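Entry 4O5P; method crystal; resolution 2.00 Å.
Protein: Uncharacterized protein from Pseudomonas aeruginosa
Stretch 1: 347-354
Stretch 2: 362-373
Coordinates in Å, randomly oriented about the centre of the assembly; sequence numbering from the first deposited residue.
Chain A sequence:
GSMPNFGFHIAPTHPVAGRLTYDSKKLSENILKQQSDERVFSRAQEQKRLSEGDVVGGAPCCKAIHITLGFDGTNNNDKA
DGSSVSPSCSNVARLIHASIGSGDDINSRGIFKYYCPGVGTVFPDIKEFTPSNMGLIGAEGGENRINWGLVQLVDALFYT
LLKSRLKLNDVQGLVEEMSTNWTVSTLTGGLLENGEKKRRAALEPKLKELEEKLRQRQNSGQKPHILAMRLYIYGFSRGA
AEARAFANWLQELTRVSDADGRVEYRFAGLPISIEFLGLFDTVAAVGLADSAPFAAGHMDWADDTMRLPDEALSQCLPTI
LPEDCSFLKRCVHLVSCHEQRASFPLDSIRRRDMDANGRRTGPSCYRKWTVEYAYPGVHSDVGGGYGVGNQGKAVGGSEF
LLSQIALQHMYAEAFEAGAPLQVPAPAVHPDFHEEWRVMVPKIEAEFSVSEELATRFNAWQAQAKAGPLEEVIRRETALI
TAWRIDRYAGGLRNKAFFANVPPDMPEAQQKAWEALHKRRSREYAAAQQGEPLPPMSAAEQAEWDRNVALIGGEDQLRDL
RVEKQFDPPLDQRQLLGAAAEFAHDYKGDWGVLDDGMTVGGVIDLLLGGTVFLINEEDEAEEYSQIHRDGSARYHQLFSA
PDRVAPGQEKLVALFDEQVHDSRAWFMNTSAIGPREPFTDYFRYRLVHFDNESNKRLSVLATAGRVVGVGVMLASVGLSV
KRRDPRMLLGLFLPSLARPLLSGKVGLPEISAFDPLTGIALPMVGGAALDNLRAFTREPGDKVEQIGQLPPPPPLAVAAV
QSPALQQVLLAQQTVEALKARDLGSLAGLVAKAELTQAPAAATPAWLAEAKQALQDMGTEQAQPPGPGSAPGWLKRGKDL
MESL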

# COMPACT_ATOMS: atom_id res chain seq x y z
N ASP A 347 -7.93 -3.09 -0.73
CA ASP A 347 -9.09 -2.33 -0.28
C ASP A 347 -9.71 -1.62 -1.47
O ASP A 347 -9.17 -0.63 -1.98
CB ASP A 347 -8.73 -1.32 0.82
CG ASP A 347 -9.08 -1.83 2.20
OD1 ASP A 347 -8.25 -2.54 2.80
OD2 ASP A 347 -10.19 -1.51 2.71
N SER A 348 -10.87 -2.10 -1.90
CA SER A 348 -11.65 -1.39 -2.90
C SER A 348 -12.16 -0.06 -2.33
O SER A 348 -12.23 0.11 -1.11
CB SER A 348 -12.83 -2.26 -3.33
OG SER A 348 -13.68 -1.59 -4.24
N ILE A 349 -12.51 0.89 -3.19
CA ILE A 349 -13.12 2.12 -2.71
C ILE A 349 -14.65 2.02 -2.75
O ILE A 349 -15.34 3.03 -2.54
CB ILE A 349 -12.69 3.33 -3.53
CG1 ILE A 349 -13.01 3.12 -5.01
CG2 ILE A 349 -11.21 3.64 -3.32
CD1 ILE A 349 -13.00 4.40 -5.81
N ARG A 350 -15.15 0.82 -3.03
CA ARG A 350 -16.59 0.51 -2.94
C ARG A 350 -17.03 0.44 -1.47
O ARG A 350 -16.28 -0.01 -0.60
CB ARG A 350 -16.93 -0.83 -3.62
CG ARG A 350 -18.39 -0.93 -4.17
CD ARG A 350 -18.63 -2.24 -4.91
NE ARG A 350 -18.73 -3.39 -4.00
CZ ARG A 350 -18.51 -4.65 -4.37
NH1 ARG A 350 -18.15 -4.90 -5.62
NH2 ARG A 350 -18.62 -5.63 -3.50
N ARG A 351 -18.24 0.90 -1.21
CA ARG A 351 -18.77 0.92 0.15
C ARG A 351 -20.29 1.18 0.13
O ARG A 351 -20.83 1.67 -0.86
CB ARG A 351 -18.06 2.00 0.97
CG ARG A 351 -18.73 3.36 0.91
CD ARG A 351 -18.60 4.08 -0.44
NE ARG A 351 -19.22 5.40 -0.36
CZ ARG A 351 -20.51 5.63 -0.59
NH1 ARG A 351 -21.31 4.62 -0.93
NH2 ARG A 351 -21.01 6.86 -0.49
N ARG A 352 -20.95 0.87 1.24
CA ARG A 352 -22.38 1.16 1.36
C ARG A 352 -22.62 2.61 1.80
O ARG A 352 -21.83 3.16 2.57
CB ARG A 352 -23.00 0.19 2.37
CG ARG A 352 -22.71 -1.27 2.07
CD ARG A 352 -23.42 -2.19 3.07
NE ARG A 352 -24.87 -2.04 2.94
CZ ARG A 352 -25.75 -2.34 3.89
NH1 ARG A 352 -25.35 -2.80 5.07
NH2 ARG A 352 -27.05 -2.16 3.65
N ASP A 353 -23.68 3.23 1.29
CA ASP A 353 -24.08 4.56 1.77
C ASP A 353 -24.29 4.51 3.27
O ASP A 353 -24.59 3.45 3.83
CB ASP A 353 -25.38 5.04 1.11
CG ASP A 353 -25.17 5.47 -0.31
OD1 ASP A 353 -24.00 5.64 -0.73
OD2 ASP A 353 -26.18 5.64 -1.03
N MSE A 354 -24.16 5.65 3.93
CA MSE A 354 -24.20 5.67 5.38
C MSE A 354 -24.41 7.08 5.91
O MSE A 354 -23.45 7.77 6.22
CB MSE A 354 -22.88 5.09 5.91
CG MSE A 354 -22.71 5.13 7.40
SE MSE A 354 -20.83 5.45 7.73
CE MSE A 354 -20.41 3.65 8.28
N GLY A 362 -28.41 0.18 1.79
CA GLY A 362 -28.25 -0.02 0.36
C GLY A 362 -27.12 -0.97 0.02
O GLY A 362 -26.42 -1.48 0.91
N PRO A 363 -26.93 -1.22 -1.27
CA PRO A 363 -25.88 -2.14 -1.72
C PRO A 363 -24.51 -1.48 -1.62
O PRO A 363 -24.40 -0.26 -1.44
CB PRO A 363 -26.23 -2.36 -3.19
CG PRO A 363 -26.89 -1.07 -3.62
CD PRO A 363 -27.66 -0.61 -2.40
N SER A 364 -23.46 -2.29 -1.73
CA SER A 364 -22.13 -1.72 -1.83
C SER A 364 -22.05 -1.04 -3.19
O SER A 364 -22.45 -1.62 -4.18
CB SER A 364 -21.07 -2.81 -1.70
OG SER A 364 -19.77 -2.25 -1.63
N CYS A 365 -21.59 0.20 -3.23
CA CYS A 365 -21.47 0.94 -4.48
C CYS A 365 -20.38 2.01 -4.36
O CYS A 365 -19.63 2.06 -3.39
CB CYS A 365 -22.80 1.63 -4.81
SG CYS A 365 -23.31 2.87 -3.56
N TYR A 366 -20.32 2.87 -5.36
CA TYR A 366 -19.26 3.87 -5.43
C TYR A 366 -19.83 5.25 -5.25
O TYR A 366 -20.81 5.63 -5.89
CB TYR A 366 -18.51 3.75 -6.76
CG TYR A 366 -17.82 2.42 -6.92
CD1 TYR A 366 -18.51 1.32 -7.41
CD2 TYR A 366 -16.49 2.25 -6.54
CE1 TYR A 366 -17.89 0.08 -7.55
CE2 TYR A 366 -15.85 1.03 -6.67
CZ TYR A 366 -16.55 -0.05 -7.18
OH TYR A 366 -15.91 -1.26 -7.30
N ARG A 367 -19.20 6.00 -4.35
CA ARG A 367 -19.50 7.41 -4.13
C ARG A 367 -19.35 8.28 -5.39
O ARG A 367 -18.46 8.04 -6.21
CB ARG A 367 -18.53 7.90 -3.07
CG ARG A 367 -18.86 9.24 -2.54
CD ARG A 367 -17.94 10.28 -3.14
NE ARG A 367 -17.35 11.07 -2.10
CZ ARG A 367 -16.90 12.30 -2.27
NH1 ARG A 367 -16.96 12.89 -3.46
NH2 ARG A 367 -16.39 12.92 -1.23
N LYS A 368 -20.20 9.30 -5.54
CA LYS A 368 -20.13 10.21 -6.69
C LYS A 368 -18.70 10.68 -6.96
O LYS A 368 -17.90 10.83 -6.03
CB LYS A 368 -21.04 11.45 -6.48
CG LYS A 368 -20.69 12.31 -5.27
CD LYS A 368 -21.62 13.52 -5.15
CE LYS A 368 -21.31 14.35 -3.91
NZ LYS A 368 -22.26 15.48 -3.70
N TRP A 369 -18.35 10.87 -8.23
CA TRP A 369 -17.05 11.43 -8.60
C TRP A 369 -15.87 10.53 -8.24
O TRP A 369 -14.73 11.00 -8.24
CB TRP A 369 -16.82 12.81 -7.94
CG TRP A 369 -17.97 13.76 -8.03
CD1 TRP A 369 -18.95 13.80 -8.99
CD2 TRP A 369 -18.28 14.82 -7.11
NE1 TRP A 369 -19.84 14.82 -8.72
CE2 TRP A 369 -19.44 15.46 -7.57
CE3 TRP A 369 -17.68 15.28 -5.93
CZ2 TRP A 369 -20.02 16.55 -6.90
CZ3 TRP A 369 -18.25 16.35 -5.26
CH2 TRP A 369 -19.41 16.97 -5.75
N THR A 370 -16.14 9.26 -7.94
CA THR A 370 -15.06 8.29 -7.69
C THR A 370 -15.21 7.07 -8.59
O THR A 370 -16.32 6.59 -8.81
CB THR A 370 -14.99 7.88 -6.20
OG1 THR A 370 -16.13 7.09 -5.85
CG2 THR A 370 -14.95 9.13 -5.31
N VAL A 371 -14.10 6.57 -9.13
CA VAL A 371 -14.16 5.51 -10.14
C VAL A 371 -13.03 4.51 -9.88
O VAL A 371 -11.98 4.89 -9.38
CB VAL A 371 -14.13 6.12 -11.58
CG1 VAL A 371 -12.87 6.94 -11.80
CG2 VAL A 371 -14.28 5.06 -12.65
N GLU A 372 -13.28 3.24 -10.17
CA GLU A 372 -12.33 2.15 -9.89
C GLU A 372 -12.14 1.34 -11.18
O GLU A 372 -13.10 0.83 -11.75
CB GLU A 372 -12.88 1.28 -8.73
CG GLU A 372 -11.99 0.10 -8.26
CD GLU A 372 -12.35 -0.35 -6.84
OE1 GLU A 372 -13.31 -1.13 -6.66
OE2 GLU A 372 -11.67 0.07 -5.89
N TYR A 373 -10.90 1.25 -11.65
CA TYR A 373 -10.60 0.55 -12.91
C TYR A 373 -9.80 -0.71 -12.66
O TYR A 373 -8.81 -0.69 -11.91
CB TYR A 373 -9.81 1.46 -13.84
CG TYR A 373 -10.62 2.54 -14.49
CD1 TYR A 373 -11.49 2.26 -15.55
CD2 TYR A 373 -10.52 3.86 -14.06
CE1 TYR A 373 -12.24 3.27 -16.16
CE2 TYR A 373 -11.25 4.87 -14.66
CZ TYR A 373 -12.11 4.56 -15.70
OH TYR A 373 -12.83 5.58 -16.28
O HOH W 1 -16.62 5.32 -3.66
O HOH W 2 -17.30 -3.42 -8.19
O HOH W 3 -25.47 1.75 -0.36

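The strongest polar contacts between the two stretches gather at the carboxylate of Glu372, which lies on the strand 370-373 with its CA-to-CB bond directed toward the first stretch. Its two oxygens receive hydrogen bonds from consecutive residues: Ser348 OG donates to Glu372 OE1 over a very short 2.5 Å, and the backbone Ile349 N donates to Glu372 OE2 at 2.9 Å in nearly straight geometry. One carboxylate thus fixes both a side chain and the backbone beside it. Tyr366 OH also donates to Glu372 OE1, at 2.7 Å, so that this oxygen is shared by hydroxyls from both stretches. Ser348 OG serves in turn as acceptor for Arg350 N at 3.1 Å, bracing the bend that follows the strand.

Beyond this site the backbones run antiparallel, and the pairing centres on Arg351 and Cys365. Arg351 N donates to Cys365 O at 2.8 Å and Cys365 N donates to Arg351 O at 2.9 Å, both nearly linear, closing the ring of a hydrogen-bonded antiparallel pair. The side chains of these two residues share one face, where Arg351 NH1 comes within 3.7 Å of Cys365 SG. The same guanidinium is held by its own stretch through a salt bridge, Arg351 NH1 to Asp353 OD1 at 2.9 Å, and one of its faces lies against Arg367 CA.

The neighbouring arginines use their side chains to reach across. Arg350 NE donates to Ser364 OG at 2.8 Å, with the hydroxyl near the plane of the guanidinium, where its N-H groups point. Arg352 binds the carbonyl of Gly362 with two donors: Arg352 NE lies 2.6 Å and Arg352 NH2 2.9 Å from Gly362 O. The NE bond is the shorter and straighter of this fork. Gly362 itself has a positive phi, and at its backbone angles a CB would be jammed against the preceding carbonyl oxygen, a conformation that calls for glycine.

Three waters complete the polar network where direct bonds are absent. Water 1 donates to Ile349 O and Thr370 OG1 and accepts from Arg367 N, linking the first stretch to both ends of the type II turn from Arg367 to Thr370. Water 2 joins Arg350 NH1 to Tyr366 OH, and water 3 accepts from Asp353 N while donating to Pro363 O, carrying the connection past the paired backbones.

Packing around Tyr366 fills the space between these bonds. The aliphatic part of Arg350 covers one face of the ring, with Arg350 CG 3.8 Å from the centroid of the Tyr366 ring in a CH-pi contact, while its guanidinium continues to Ser364. Ile349 meets the ring edge instead, Ile349 CG1 lying 3.9 Å from Tyr366 CD2, and its terminal methyl reaches the later strand, with Ile349 CD1 4.0 Å from Thr370 CB. Altogether the two stretches bury 716 Å², summed over both sides.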